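Side-chain contacts in UDP-glucose 6-dehydrogenase (Pyrobaculum islandicum, PDB 3VTF), which probably catalyses the NAD-dependent oxidation of UDP-glucose to UDP-glucuronate, and is seen here with UDP-glucose bound: residues S55-L60 against L85-S90; F234-I239 against K307-V312; V254-V259 against F274-G279. All blocks are in the same frame, centred on the assembly; numbering follows the deposited sequence.

Contact 1: S55-L60 against L85-S90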
loop_
_atom_site.group_PDB
_atom_site.type_symbol
_atom_site.label_atom_id
_atom_site.label_comp_id
_atom_site.label_asym_id
_atom_site.label_seq_id
_atom_site.Cartn_x
_atom_site.Cartn_y
_atom_site.Cartn_z
ATOM N N SER A 55 38.596 -14.739 -2.297
ATOM C CA SER A 55 38.095 -16.027 -1.758
ATOM C C SER A 55 36.670 -16.341 -2.258
ATOM O O SER A 55 36.256 -17.523 -2.388
ATOM C CB SER A 55 38.196 -16.113 -0.234
ATOM O OG SER A 55 37.145 -15.408 0.365
ATOM N N ILE A 56 35.891 -15.301 -2.557
ATOM C CA ILE A 56 34.591 -15.555 -3.180
ATOM C C ILE A 56 34.802 -16.139 -4.539
ATOM O O ILE A 56 34.170 -17.105 -4.882
ATOM C CB ILE A 56 33.763 -14.242 -3.234
ATOM C CG1 ILE A 56 33.357 -13.900 -1.800
ATOM C CG2 ILE A 56 32.526 -14.430 -4.091
ATOM C CD1 ILE A 56 32.569 -12.570 -1.637
ATOM N N VAL A 57 35.671 -15.527 -5.360
ATOM C CA VAL A 57 35.895 -16.056 -6.693
ATOM C C VAL A 57 36.391 -17.544 -6.669
ATOM O O VAL A 57 35.925 -18.387 -7.497
ATOM C CB VAL A 57 36.888 -15.203 -7.499
ATOM C CG1 VAL A 57 37.326 -15.912 -8.807
ATOM C CG2 VAL A 57 36.299 -13.805 -7.737
ATOM N N GLU A 58 37.331 -17.834 -5.771
ATOM C CA GLU A 58 37.929 -19.157 -5.638
ATOM C C GLU A 58 36.876 -20.189 -5.256
ATOM O O GLU A 58 36.861 -21.279 -5.785
ATOM C CB GLU A 58 39.022 -19.162 -4.558
ATOM C CG GLU A 58 40.344 -18.502 -4.920
ATOM C CD GLU A 58 41.327 -18.501 -3.758
ATOM O OE1 GLU A 58 41.722 -17.410 -3.288
ATOM O OE2 GLU A 58 41.696 -19.601 -3.304
ATOM N N ARG A 59 36.009 -19.833 -4.318
ATOM C CA ARG A 59 34.927 -20.719 -3.921
ATOM C C ARG A 59 33.921 -20.972 -5.032
ATOM O O ARG A 59 33.523 -22.101 -5.253
ATOM C CB ARG A 59 34.233 -20.191 -2.671
ATOM C CG ARG A 59 34.887 -20.657 -1.383
ATOM C CD ARG A 59 34.167 -20.139 -0.160
ATOM N NE ARG A 59 34.382 -18.717 0.007
ATOM C CZ ARG A 59 33.940 -18.015 1.035
ATOM N NH1 ARG A 59 34.189 -16.712 1.109
ATOM N NH2 ARG A 59 33.248 -18.622 1.985
ATOM N N LEU A 60 33.535 -19.912 -5.732
ATOM C CA LEU A 60 32.586 -20.002 -6.830
ATOM C C LEU A 60 33.137 -20.828 -8.003
ATOM O O LEU A 60 32.410 -21.581 -8.629
ATOM C CB LEU A 60 32.087 -18.622 -7.266
ATOM C CG LEU A 60 31.174 -17.819 -6.342
ATOM C CD1 LEU A 60 30.931 -16.434 -6.913
ATOM C CD2 LEU A 60 29.854 -18.520 -6.094
ATOM N N LEU A 85 30.031 -20.151 -17.855
ATOM C CA LEU A 85 30.351 -19.262 -16.757
ATOM C C LEU A 85 31.779 -19.366 -16.357
ATOM O O LEU A 85 32.218 -20.458 -16.009
ATOM C CB LEU A 85 29.511 -19.657 -15.498
ATOM C CG LEU A 85 29.725 -18.924 -14.168
ATOM C CD1 LEU A 85 29.550 -17.369 -14.391
ATOM C CD2 LEU A 85 28.673 -19.406 -13.140
ATOM N N SER A 86 32.503 -18.245 -16.249
ATOM C CA SER A 86 33.861 -18.287 -15.747
ATOM C C SER A 86 34.070 -17.080 -14.883
ATOM O O SER A 86 33.204 -16.170 -14.817
ATOM C CB SER A 86 34.890 -18.263 -16.927
ATOM O OG SER A 86 34.674 -17.114 -17.757
ATOM N N PHE A 87 35.217 -17.016 -14.221
ATOM C CA PHE A 87 35.506 -15.834 -13.418
ATOM C C PHE A 87 36.859 -15.211 -13.757
ATOM O O PHE A 87 37.837 -15.966 -14.015
ATOM C CB PHE A 87 35.428 -16.192 -11.925
ATOM C CG PHE A 87 34.105 -16.720 -11.535
ATOM C CD1 PHE A 87 33.074 -15.839 -11.144
ATOM C CD2 PHE A 87 33.810 -18.085 -11.671
ATOM C CE1 PHE A 87 31.807 -16.345 -10.839
ATOM C CE2 PHE A 87 32.540 -18.594 -11.342
ATOM C CZ PHE A 87 31.546 -17.729 -10.918
ATOM N N ALA A 88 36.950 -13.865 -13.734
ATOM C CA ALA A 88 38.185 -13.193 -14.238
ATOM C C ALA A 88 39.138 -12.975 -13.080
ATOM O O ALA A 88 38.736 -13.055 -11.936
ATOM C CB ALA A 88 37.905 -11.845 -14.949
ATOM N N GLU A 89 40.399 -12.641 -13.407
ATOM C CA GLU A 89 41.390 -12.257 -12.386
ATOM C C GLU A 89 41.283 -10.793 -12.052
ATOM O O GLU A 89 41.844 -10.343 -11.048
ATOM C CB GLU A 89 42.834 -12.546 -12.912
ATOM C CG GLU A 89 43.098 -14.012 -13.129
ATOM C CD GLU A 89 42.950 -14.771 -11.819
ATOM O OE1 GLU A 89 43.380 -14.283 -10.743
ATOM O OE2 GLU A 89 42.365 -15.870 -11.854
ATOM N N SER A 90 40.541 -9.998 -12.860
ATOM C CA SER A 90 40.379 -8.591 -12.461
ATOM C C SER A 90 39.074 -8.051 -13.065
ATOM O O SER A 90 38.570 -8.657 -13.987
ATOM C CB SER A 90 41.563 -7.704 -12.945
ATOM O OG SER A 90 41.490 -7.539 -14.317
#
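The Phe87 ring carries this contact, and Leu60 and Val57 both come to it obliquely, one at its far end and one at its root. Leu60 CB lies 4.3 Å from the centroid of the Phe87 ring, 29° off the ring normal, which makes an off-centre CH-pi contact displaced toward CZ. Further along the same leucine, CD1 sits 4.0 Å from Phe87 CE1, and the two side chains cross at about a right angle. Val57 works at the other end: its CG1 meets Phe87 CB at 3.7 Å. That methyl is turned anti to the backbone N (chi1 169°), and the two side chains run past each other in opposite directions. The second flat group, the Arg59 guanidinium, is used within the helix: Ser55 O lies in its plane, 3.3 Å from Arg59 NE, whereas NE stands well above the carbonyl plane of Ser55 and Arg59 N comes from the opposite face. Helix 72-81 adds Leu80 against Phe87 and Leu76 against Leu60. Strand 85-87 is an edge strand of the Rossmann-type sheet within this chain and pairs with 46-50; Val57 also lies close to Asp51, a predicted NAD site. No hydrogen bond joins the two segments. Arg61, next to the helical segment, reaches Phe87 O and Glu89, so polar tethers border a buried interface that is itself apolar, made of side-chain packing and one CH-pi contact.

Contact 2: F234-I239 against K307-V312. With UPG (uridine-5'-diphosphate-glucose), chain B.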
loop_
_atom_site.group_PDB
_atom_site.type_symbol
_atom_site.label_atom_id
_atom_site.label_comp_id
_atom_site.label_asym_id
_atom_site.label_seq_id
_atom_site.Cartn_x
_atom_site.Cartn_y
_atom_site.Cartn_z
ATOM N N PHE A 234 7.515 1.224 -0.824
ATOM C CA PHE A 234 6.073 0.884 -0.682
ATOM C C PHE A 234 5.846 -0.436 0.059
ATOM O O PHE A 234 4.945 -0.514 0.920
ATOM C CB PHE A 234 5.324 0.855 -2.028
ATOM C CG PHE A 234 3.844 0.618 -1.875
ATOM C CD1 PHE A 234 3.013 1.639 -1.413
ATOM C CD2 PHE A 234 3.336 -0.644 -2.126
ATOM C CE1 PHE A 234 1.648 1.385 -1.219
ATOM C CE2 PHE A 234 1.974 -0.914 -1.925
ATOM C CZ PHE A 234 1.156 0.077 -1.481
ATOM N N LEU A 235 6.691 -1.432 -0.190
ATOM C CA LEU A 235 6.606 -2.681 0.603
ATOM C C LEU A 235 6.882 -2.438 2.086
ATOM O O LEU A 235 6.195 -2.992 2.973
ATOM C CB LEU A 235 7.534 -3.743 0.059
ATOM C CG LEU A 235 7.118 -4.203 -1.381
ATOM C CD1 LEU A 235 8.260 -4.902 -2.126
ATOM C CD2 LEU A 235 5.883 -5.121 -1.330
ATOM N N ALA A 236 7.922 -1.655 2.369
ATOM C CA ALA A 236 8.218 -1.296 3.753
ATOM C C ALA A 236 7.039 -0.554 4.386
ATOM O O ALA A 236 6.716 -0.771 5.568
ATOM C CB ALA A 236 9.532 -0.444 3.797
ATOM N N LEU A 237 6.367 0.288 3.581
ATOM C CA LEU A 237 5.220 1.056 4.015
ATOM C C LEU A 237 4.061 0.110 4.365
ATOM O O LEU A 237 3.322 0.365 5.351
ATOM C CB LEU A 237 4.788 2.068 2.909
ATOM C CG LEU A 237 3.498 2.845 2.973
ATOM C CD1 LEU A 237 3.351 3.989 1.937
ATOM C CD2 LEU A 237 2.392 1.890 2.587
ATOM N N LYS A 238 3.827 -0.925 3.541
ATOM C CA LYS A 238 2.745 -1.884 3.920
ATOM C C LYS A 238 3.027 -2.487 5.228
ATOM O O LYS A 238 2.059 -2.691 5.985
ATOM C CB LYS A 238 2.549 -3.026 2.893
ATOM C CG LYS A 238 2.330 -2.466 1.476
ATOM C CD LYS A 238 1.686 -3.401 0.385
ATOM C CE LYS A 238 0.634 -4.409 0.892
ATOM N NZ LYS A 238 -0.001 -5.218 -0.261
ATOM N N ILE A 239 4.285 -2.913 5.466
ATOM C CA ILE A 239 4.650 -3.545 6.731
ATOM C C ILE A 239 4.404 -2.552 7.922
ATOM O O ILE A 239 3.813 -2.920 8.958
ATOM C CB ILE A 239 6.123 -3.980 6.692
ATOM C CG1 ILE A 239 6.304 -5.081 5.608
ATOM C CG2 ILE A 239 6.568 -4.590 8.004
ATOM C CD1 ILE A 239 7.763 -5.399 5.321
ATOM N N LYS A 307 9.395 8.926 6.116
ATOM C CA LYS A 307 9.941 9.045 7.521
ATOM C C LYS A 307 9.032 8.311 8.539
ATOM O O LYS A 307 9.522 7.644 9.427
ATOM C CB LYS A 307 10.041 10.548 7.910
ATOM C CG LYS A 307 11.246 11.236 7.128
ATOM C CD LYS A 307 11.625 12.614 7.762
ATOM C CE LYS A 307 10.412 13.489 7.891
ATOM N NZ LYS A 307 10.685 14.913 8.302
ATOM N N ALA A 308 7.734 8.410 8.367
ATOM C CA ALA A 308 6.800 7.707 9.291
ATOM C C ALA A 308 6.989 6.238 9.227
ATOM O O ALA A 308 7.006 5.525 10.310
ATOM C CB ALA A 308 5.332 8.148 9.096
ATOM N N VAL A 309 7.265 5.751 7.989
ATOM C CA VAL A 309 7.507 4.326 7.806
ATOM C C VAL A 309 8.627 3.866 8.664
ATOM O O VAL A 309 8.576 2.776 9.307
ATOM C CB VAL A 309 7.833 4.033 6.290
ATOM C CG1 VAL A 309 8.296 2.621 6.146
ATOM C CG2 VAL A 309 6.557 4.300 5.517
ATOM N N LEU A 310 9.723 4.629 8.639
ATOM C CA LEU A 310 10.899 4.257 9.437
ATOM C C LEU A 310 10.687 4.492 10.944
ATOM O O LEU A 310 11.207 3.722 11.760
ATOM C CB LEU A 310 12.154 5.071 9.007
ATOM C CG LEU A 310 13.124 4.456 8.002
ATOM C CD1 LEU A 310 14.451 5.261 7.917
ATOM C CD2 LEU A 310 13.416 2.966 8.286
ATOM N N ARG A 311 9.965 5.552 11.315
ATOM C CA ARG A 311 9.672 5.753 12.763
ATOM C C ARG A 311 8.961 4.517 13.366
ATOM O O ARG A 311 9.302 4.023 14.469
ATOM C CB ARG A 311 8.805 6.963 12.881
ATOM C CG ARG A 311 8.235 7.232 14.255
ATOM C CD ARG A 311 7.267 8.444 14.296
ATOM N NE ARG A 311 6.492 8.389 15.536
ATOM C CZ ARG A 311 6.824 9.101 16.609
ATOM N NH1 ARG A 311 7.890 9.885 16.518
ATOM N NH2 ARG A 311 6.129 9.039 17.758
ATOM N N VAL A 312 7.936 4.025 12.680
ATOM C CA VAL A 312 7.222 2.813 13.174
ATOM C C VAL A 312 8.171 1.658 13.229
ATOM O O VAL A 312 8.233 0.952 14.213
ATOM C CB VAL A 312 6.023 2.536 12.245
ATOM C CG1 VAL A 312 5.412 1.131 12.533
ATOM C CG2 VAL A 312 5.007 3.631 12.452
HETATM N N1 UPG B . 8.650 -8.657 6.559
HETATM C C2 UPG B . 7.674 -8.289 7.532
HETATM N N3 UPG B . 6.381 -8.446 7.242
HETATM C C4 UPG B . 6.000 -8.888 5.984
HETATM C C5 UPG B . 6.948 -9.244 4.963
HETATM C C6 UPG B . 8.304 -9.062 5.300
HETATM O O2 UPG B . 8.005 -7.846 8.677
HETATM O O4 UPG B . 4.751 -8.971 5.733
HETATM C C1C UPG B . 10.055 -8.422 6.965
HETATM C C2C UPG B . 10.862 -9.694 6.789
HETATM O O2C UPG B . 10.854 -10.507 7.960
HETATM C C3C UPG B . 12.278 -9.143 6.509
HETATM C C4C UPG B . 12.029 -7.831 5.765
HETATM O O4C UPG B . 10.624 -7.553 5.960
HETATM O O3C UPG B . 12.892 -8.753 7.767
HETATM C C5C UPG B . 12.302 -7.922 4.245
HETATM O O5C UPG B . 11.752 -9.160 3.780
HETATM P PA UPG B . 11.910 -9.576 2.153
HETATM O O1A UPG B . 11.156 -8.546 1.251
HETATM O O2A UPG B . 11.696 -11.106 2.032
HETATM O O3A UPG B . 13.516 -9.528 2.056
HETATM P PB UPG B . 14.534 -9.001 0.881
HETATM O O1B UPG B . 15.342 -10.189 0.425
HETATM O O2B UPG B . 15.226 -7.931 1.762
HETATM O O3B UPG B . 13.742 -8.503 -0.410
HETATM C "C1'" UPG B . 13.485 -7.081 -0.626
HETATM C "C2'" UPG B . 12.364 -6.986 -1.638
HETATM C "C3'" UPG B . 12.919 -7.432 -3.012
HETATM C "C4'" UPG B . 14.135 -6.532 -3.340
HETATM C "C5'" UPG B . 15.260 -6.834 -2.273
HETATM C "C6'" UPG B . 16.557 -6.003 -2.385
HETATM O "O2'" UPG B . 11.455 -8.018 -1.089
HETATM O "O3'" UPG B . 11.880 -7.256 -3.955
HETATM O "O4'" UPG B . 14.640 -6.960 -4.623
HETATM O "O5'" UPG B . 14.650 -6.366 -1.037
HETATM O "O6'" UPG B . 16.261 -4.710 -2.966
#
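Read from Lys307 to Val312, the second helix puts one side chain, Val309, directly onto Ala236 and Leu237. Before it, Lys307 turns off to a salt bridge with Glu302, and Ala308 packs on Ile305 of the second subunit. Val309 then sets its two methyls on consecutive residues of the other helix. CG1, anti to its own backbone N (chi1 171°), comes within 3.8 Å of Ala236 O and 4.1 Å of Ala236 CB. CG2 takes the next residue along, 3.8 Å from Leu237 CA and 3.9 Å from Leu237 CB. Touching main-chain atoms as well as side chains, the valine brings the helices close: Val309 CA and Leu237 CA are 5.5 Å apart. Its carbonyl is not left to this apolar packing, since Val309 O is hydrogen-bonded to Ser240 OG, and Val312 continues along helix 221-251 against Ser240, Asn243 and Glu244. On another side of 234-239, Ile239 spreads over one face of the uracil, CD1 lying 3.6 Å from UPG N1 and CG2 3.6 Å from UPG O2. Phe234 and Leu237 meet their own counterparts in the second subunit. This is the helical central domain of the UDP-glucose/GDP-mannose dehydrogenase family, where a long helix joins the two alpha/beta domains, contributes to the dimer interface and lines the nucleotide-sugar pocket.

Contact 3: V254-V259 against F274-G279. With UPG (uridine-5'-diphosphate-glucose), chain B.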
loop_
_atom_site.group_PDB
_atom_site.type_symbol
_atom_site.label_atom_id
_atom_site.label_comp_id
_atom_site.label_asym_id
_atom_site.label_seq_id
_atom_site.Cartn_x
_atom_site.Cartn_y
_atom_site.Cartn_z
ATOM N N VAL A 254 -7.888 -7.111 19.564
ATOM C CA VAL A 254 -8.254 -7.696 18.283
ATOM C C VAL A 254 -7.040 -8.307 17.557
ATOM O O VAL A 254 -5.886 -7.859 17.757
ATOM C CB VAL A 254 -8.800 -6.477 17.403
ATOM C CG1 VAL A 254 -8.532 -6.632 15.931
ATOM C CG2 VAL A 254 -10.264 -6.201 17.756
ATOM N N ASP A 255 -7.325 -9.222 16.624
ATOM C CA ASP A 255 -6.295 -9.967 15.900
ATOM C C ASP A 255 -6.005 -9.228 14.545
ATOM O O ASP A 255 -6.776 -9.274 13.599
ATOM C CB ASP A 255 -6.708 -11.434 15.653
ATOM C CG ASP A 255 -5.565 -12.250 14.998
ATOM O OD1 ASP A 255 -4.761 -11.747 14.171
ATOM O OD2 ASP A 255 -5.353 -13.374 15.413
ATOM N N THR A 256 -4.889 -8.536 14.515
ATOM C CA THR A 256 -4.529 -7.707 13.310
ATOM C C THR A 256 -4.408 -8.562 12.029
ATOM O O THR A 256 -4.708 -8.093 10.933
ATOM C CB THR A 256 -3.122 -7.204 13.617
ATOM O OG1 THR A 256 -3.202 -6.416 14.840
ATOM C CG2 THR A 256 -2.576 -6.317 12.466
ATOM N N TYR A 257 -3.931 -9.807 12.166
ATOM C CA TYR A 257 -3.819 -10.660 10.950
ATOM C C TYR A 257 -5.165 -11.004 10.374
ATOM O O TYR A 257 -5.367 -10.990 9.126
ATOM C CB TYR A 257 -2.995 -11.906 11.271
ATOM C CG TYR A 257 -1.500 -11.677 11.155
ATOM C CD1 TYR A 257 -0.761 -12.273 10.123
ATOM C CD2 TYR A 257 -0.842 -10.917 12.055
ATOM C CE1 TYR A 257 0.655 -12.057 10.004
ATOM C CE2 TYR A 257 0.539 -10.688 11.970
ATOM C CZ TYR A 257 1.255 -11.234 10.899
ATOM O OH TYR A 257 2.597 -11.057 10.875
ATOM N N ARG A 258 -6.166 -11.232 11.240
ATOM C CA ARG A 258 -7.506 -11.463 10.687
ATOM C C ARG A 258 -8.071 -10.174 10.032
ATOM O O ARG A 258 -8.843 -10.196 9.069
ATOM C CB ARG A 258 -8.433 -11.814 11.883
ATOM C CG ARG A 258 -9.924 -11.992 11.474
ATOM C CD ARG A 258 -10.096 -13.128 10.420
ATOM N NE ARG A 258 -11.458 -13.716 10.297
ATOM C CZ ARG A 258 -11.857 -14.449 9.253
ATOM N NH1 ARG A 258 -11.042 -14.680 8.215
ATOM N NH2 ARG A 258 -13.069 -14.964 9.220
ATOM N N VAL A 259 -7.706 -9.013 10.576
ATOM C CA VAL A 259 -8.200 -7.742 9.974
ATOM C C VAL A 259 -7.628 -7.642 8.547
ATOM O O VAL A 259 -8.368 -7.328 7.579
ATOM C CB VAL A 259 -7.756 -6.545 10.838
ATOM C CG1 VAL A 259 -7.933 -5.218 10.072
ATOM C CG2 VAL A 259 -8.554 -6.590 12.205
ATOM N N PHE A 274 1.367 -7.512 4.568
ATOM C CA PHE A 274 0.768 -6.896 5.775
ATOM C C PHE A 274 1.095 -7.771 6.996
ATOM O O PHE A 274 0.306 -7.817 7.937
ATOM C CB PHE A 274 -0.767 -6.800 5.621
ATOM C CG PHE A 274 -1.233 -5.778 4.658
ATOM C CD1 PHE A 274 -0.809 -4.394 4.791
ATOM C CD2 PHE A 274 -2.158 -6.085 3.695
ATOM C CE1 PHE A 274 -1.280 -3.416 3.982
ATOM C CE2 PHE A 274 -2.630 -5.086 2.866
ATOM C CZ PHE A 274 -2.245 -3.748 3.017
ATOM N N GLY A 275 2.290 -8.357 7.044
ATOM C CA GLY A 275 2.666 -9.153 8.190
ATOM C C GLY A 275 3.206 -8.292 9.329
ATOM O O GLY A 275 4.431 -8.072 9.461
ATOM N N ALA A 276 2.283 -7.857 10.186
ATOM C CA ALA A 276 2.624 -7.026 11.326
ATOM C C ALA A 276 3.580 -7.830 12.197
ATOM O O ALA A 276 3.606 -9.055 12.147
ATOM C CB ALA A 276 1.334 -6.752 12.096
ATOM N N GLY A 277 4.392 -7.145 12.975
ATOM C CA GLY A 277 5.339 -7.799 13.900
ATOM C C GLY A 277 6.511 -6.893 14.196
ATOM O O GLY A 277 6.332 -5.686 14.373
ATOM N N LEU A 278 7.696 -7.491 14.328
ATOM C CA LEU A 278 8.861 -6.725 14.765
ATOM C C LEU A 278 9.392 -5.750 13.747
ATOM O O LEU A 278 10.283 -4.948 14.075
ATOM C CB LEU A 278 10.006 -7.670 15.135
ATOM C CG LEU A 278 9.911 -8.464 16.413
ATOM C CD1 LEU A 278 11.288 -9.151 16.554
ATOM C CD2 LEU A 278 9.815 -7.438 17.523
ATOM N N GLY A 279 8.879 -5.826 12.529
ATOM C CA GLY A 279 9.252 -4.872 11.444
ATOM C C GLY A 279 10.190 -5.485 10.438
ATOM O O GLY A 279 10.488 -6.708 10.517
HETATM N N1 UPG B . 8.650 -8.657 6.559
HETATM C C2 UPG B . 7.674 -8.289 7.532
HETATM N N3 UPG B . 6.381 -8.446 7.242
HETATM C C4 UPG B . 6.000 -8.888 5.984
HETATM C C5 UPG B . 6.948 -9.244 4.963
HETATM C C6 UPG B . 8.304 -9.062 5.300
HETATM O O2 UPG B . 8.005 -7.846 8.677
HETATM O O4 UPG B . 4.751 -8.971 5.733
HETATM C C1C UPG B . 10.055 -8.422 6.965
HETATM C C2C UPG B . 10.862 -9.694 6.789
HETATM O O2C UPG B . 10.854 -10.507 7.960
HETATM C C3C UPG B . 12.278 -9.143 6.509
HETATM C C4C UPG B . 12.029 -7.831 5.765
HETATM O O4C UPG B . 10.624 -7.553 5.960
HETATM O O3C UPG B . 12.892 -8.753 7.767
HETATM C C5C UPG B . 12.302 -7.922 4.245
HETATM O O5C UPG B . 11.752 -9.160 3.780
HETATM P PA UPG B . 11.910 -9.576 2.153
HETATM O O1A UPG B . 11.156 -8.546 1.251
HETATM O O2A UPG B . 11.696 -11.106 2.032
HETATM O O3A UPG B . 13.516 -9.528 2.056
HETATM P PB UPG B . 14.534 -9.001 0.881
HETATM O O1B UPG B . 15.342 -10.189 0.425
HETATM O O2B UPG B . 15.226 -7.931 1.762
HETATM O O3B UPG B . 13.742 -8.503 -0.410
HETATM C "C1'" UPG B . 13.485 -7.081 -0.626
HETATM C "C2'" UPG B . 12.364 -6.986 -1.638
HETATM C "C3'" UPG B . 12.919 -7.432 -3.012
HETATM C "C4'" UPG B . 14.135 -6.532 -3.340
HETATM C "C5'" UPG B . 15.260 -6.834 -2.273
HETATM C "C6'" UPG B . 16.557 -6.003 -2.385
HETATM O "O2'" UPG B . 11.455 -8.018 -1.089
HETATM O "O3'" UPG B . 11.880 -7.256 -3.955
HETATM O "O4'" UPG B . 14.640 -6.960 -4.623
HETATM O "O5'" UPG B . 14.650 -6.366 -1.037
HETATM O "O6'" UPG B . 16.261 -4.710 -2.966
#
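Tyr257 OH donates to Ala276 O at 2.6 Å, in the carbonyl plane and on a lone pair, with the oxygen also lying at the edge of the tyrosine ring. Beside this bond the Ala276 methyl is packed by two neighbours, Tyr257 CE2 and Thr256 CG2, each 4.0 Å from Ala276 CB. A phenylalanine in place of Tyr257 has no hydroxyl to give Ala276 O, and the loop beside the uracil would probably be less firmly held. Just before that alanine, Gly275 is the centre of an inverse gamma turn and reads the uracil edge with its main chain. Its N gives a bond of 2.9 Å to UPG O4, and its O takes UPG N3 in a nearly straight bond (171°). A CB at Gly275 would come too close to UPG O4 in this bound state. Further out, Tyr257 is stacked on Tyr428 and meets Trp443 edge-to-face, while Thr256 OG1 is hydrogen-bonded to Ala442 O. The start of helix 256-264 is fixed by Asp255 at the N-cap: OD1 accepts from Arg258 N at 3.3 Å, from above the carboxylate plane, and weakly from Tyr257 N.

From the N terminus, contact 1 comes first: it closes a short loop within the NAD-binding domain, bringing strand 85-87 back against helix 54-61, helix 72-81 lying between them in the sequence. It is complete before contact 2 opens on helix 221-251, and its centre lies about 38 Å from that of contact 2, across the centre of the chain. Contact 2 closes a much longer excursion, and contact 3 falls wholly inside it, joining the start of helix 256-264 to the loop that precedes helix 285-298. These two touch where Lys238 O meets Phe274 CD1 at 3.5 Å. Both border UPG and the second subunit, tying central helices and substrate loop together.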